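Local coordinates for protein ribonuclease H (Uncultured organism, PDB 4IBN) that probably cleaves the RNA strand of RNA-DNA hybrids endonucleolytically with magnesium as cofactor, leaving 5'-phosphomonoesters, at residues A21-L26 / R69-S74. Residues are numbered along the deposited sequence; the frame is centred on the assembly and turned at random.
Sequences ADESCL and RMALRS
Glu23 and Ala71 bring the backbones to 5.4 Å between their CA atoms, where strand 21-25, inside the central sheet, runs roughly antiparallel to helix 69-74 at 151° between their directions. Glu23 makes the largest single share of the contact. Its CG stands between the backbone N and the carbonyl carbon (chi1 61°), and a further bend at chi2 turns CD toward Ala71. CB lies 3.8 Å from Met70 CB, CG rests against the backbone of Ala71, and carboxylate atom OE1 comes within 3.5 Å of Ala71 CB. A small methyl suits that place, because it lets the carboxylate lie close to the helix. Toward the start of the strand segment, Ala21 CB packs 3.7 Å from Ser74 OG, a short side chain against a short side chain.

The polar link is a bridging water that donates both hydrogens: one to Glu23 OE1 at 2.6 Å, the other to Ser74 OG at 2.9 Å. Serine fits here because its hydroxyl can accept from the water while giving its own proton to Ala71 O, 2.7 Å from OG, one turn back. An alanine in place of Glu23 would keep the touch on Met70 but would probably leave the water without its carboxylate acceptor and open a gap beside Ala71 CB.

Type 1 enzymes normally carry their active-site glutamate on this helix, at the position Ala71 appears to fill. Here Glu23 follows Asp22 on the strand and approaches Asp96, while Asn159 lies near Asp22, consistent with the atypical DEDN motif: the helix supplies packing and a water-linked hydroxyl, the strand the carboxylate.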
loop_
_atom_site.group_PDB
_atom_site.type_symbol
_atom_site.label_atom_id
_atom_site.label_comp_id
_atom_site.label_asym_id
_atom_site.label_seq_id
_atom_site.Cartn_x
_atom_site.Cartn_y
_atom_site.Cartn_z
ATOM N N ALA A 21 -3.436 0.596 -2.950
ATOM C CA ALA A 21 -3.444 -0.406 -1.907
ATOM C C ALA A 21 -4.729 -0.385 -1.104
ATOM O O ALA A 21 -5.335 0.617 -1.010
ATOM C CB ALA A 21 -2.285 -0.190 -1.016
ATOM N N ASP A 22 -5.129 -1.544 -0.594
ATOM C CA ASP A 22 -6.279 -1.663 0.288
ATOM C C ASP A 22 -6.116 -2.831 1.216
ATOM O O ASP A 22 -5.273 -3.602 1.045
ATOM C CB ASP A 22 -7.611 -1.784 -0.438
ATOM C CG ASP A 22 -8.789 -1.579 0.492
ATOM O OD1 ASP A 22 -8.801 -0.633 1.196
ATOM O OD2 ASP A 22 -9.652 -2.412 0.594
ATOM N N GLU A 23 -6.940 -2.861 2.238
ATOM C CA GLU A 23 -6.919 -3.957 3.181
ATOM C C GLU A 23 -8.327 -4.305 3.584
ATOM O O GLU A 23 -9.178 -3.487 3.487
ATOM C CB GLU A 23 -6.119 -3.594 4.407
ATOM C CG GLU A 23 -6.626 -2.412 5.207
ATOM C CD GLU A 23 -6.603 -1.121 4.392
ATOM O OE1 GLU A 23 -5.556 -0.820 3.844
ATOM O OE2 GLU A 23 -7.613 -0.434 4.275
ATOM N N SER A 24 -8.538 -5.540 3.990
ATOM C CA SER A 24 -9.815 -5.881 4.509
ATOM C C SER A 24 -9.747 -7.069 5.455
ATOM O O SER A 24 -8.980 -7.964 5.263
ATOM C CB SER A 24 -10.732 -6.226 3.376
ATOM O OG SER A 24 -12.031 -6.370 3.841
ATOM N N CYS A 25 -10.626 -7.059 6.440
ATOM C CA CYS A 25 -10.871 -8.214 7.267
ATOM C C CYS A 25 -12.252 -8.752 6.930
ATOM O O CYS A 25 -13.074 -8.038 6.454
ATOM C CB CYS A 25 -10.871 -7.852 8.724
ATOM S SG CYS A 25 -9.250 -7.574 9.404
ATOM N N LEU A 26 -12.466 -10.023 7.180
ATOM C CA LEU A 26 -13.738 -10.630 6.941
ATOM C C LEU A 26 -14.321 -11.203 8.198
ATOM O O LEU A 26 -13.684 -11.927 8.850
ATOM C CB LEU A 26 -13.597 -11.771 5.970
ATOM C CG LEU A 26 -13.002 -11.561 4.612
ATOM C CD1 LEU A 26 -12.691 -12.911 4.065
ATOM C CD2 LEU A 26 -13.998 -10.911 3.790
ATOM N N ARG A 69 -3.190 -3.631 11.027
ATOM C CA ARG A 69 -2.050 -4.439 10.697
ATOM C C ARG A 69 -1.975 -4.674 9.181
ATOM O O ARG A 69 -0.960 -4.549 8.581
ATOM C CB ARG A 69 -2.137 -5.807 11.381
ATOM C CG ARG A 69 -1.527 -5.949 12.750
ATOM C CD ARG A 69 -1.338 -7.485 13.171
ATOM N NE ARG A 69 -0.512 -8.268 12.267
ATOM C CZ ARG A 69 0.801 -8.293 12.294
ATOM N NH1 ARG A 69 1.420 -7.583 13.185
ATOM N NH2 ARG A 69 1.484 -8.990 11.438
ATOM N N MET A 70 -3.089 -5.039 8.593
ATOM C CA MET A 70 -3.117 -5.301 7.176
ATOM C C MET A 70 -2.795 -4.047 6.308
ATOM O O MET A 70 -2.208 -4.138 5.272
ATOM C CB MET A 70 -4.404 -6.038 6.757
ATOM C CG MET A 70 -4.577 -7.364 7.416
ATOM S SD MET A 70 -3.079 -8.426 7.410
ATOM C CE MET A 70 -2.939 -8.814 5.735
ATOM N N ALA A 71 -3.228 -2.903 6.770
ATOM C CA ALA A 71 -2.907 -1.695 6.079
ATOM C C ALA A 71 -1.387 -1.518 6.073
ATOM O O ALA A 71 -0.837 -1.199 5.085
ATOM C CB ALA A 71 -3.571 -0.544 6.718
ATOM N N LEU A 72 -0.759 -1.766 7.205
ATOM C CA LEU A 72 0.693 -1.681 7.262
ATOM C C LEU A 72 1.385 -2.714 6.362
ATOM O O LEU A 72 2.332 -2.417 5.720
ATOM C CB LEU A 72 1.215 -1.673 8.700
ATOM C CG LEU A 72 1.034 -0.387 9.455
ATOM C CD1 LEU A 72 1.101 -0.607 10.944
ATOM C CD2 LEU A 72 2.047 0.572 9.001
ATOM N N ARG A 73 0.858 -3.920 6.313
ATOM C CA ARG A 73 1.404 -4.922 5.426
ATOM C C ARG A 73 1.285 -4.539 3.966
ATOM O O ARG A 73 2.113 -4.903 3.182
ATOM C CB ARG A 73 0.824 -6.300 5.691
ATOM C CG ARG A 73 0.991 -6.666 7.121
ATOM C CD ARG A 73 1.353 -8.082 7.401
ATOM N NE ARG A 73 2.248 -8.673 6.437
ATOM C CZ ARG A 73 2.227 -9.957 6.180
ATOM N NH1 ARG A 73 1.390 -10.709 6.838
ATOM N NH2 ARG A 73 3.032 -10.509 5.300
ATOM N N SER A 74 0.236 -3.803 3.627
ATOM C CA SER A 74 0.085 -3.376 2.261
ATOM C C SER A 74 1.253 -2.500 1.877
ATOM O O SER A 74 1.742 -2.573 0.800
ATOM C CB SER A 74 -1.271 -2.694 2.007
ATOM O OG SER A 74 -1.342 -1.355 2.392
HETATM O O HOH W 1 -3.761 0.287 2.263
#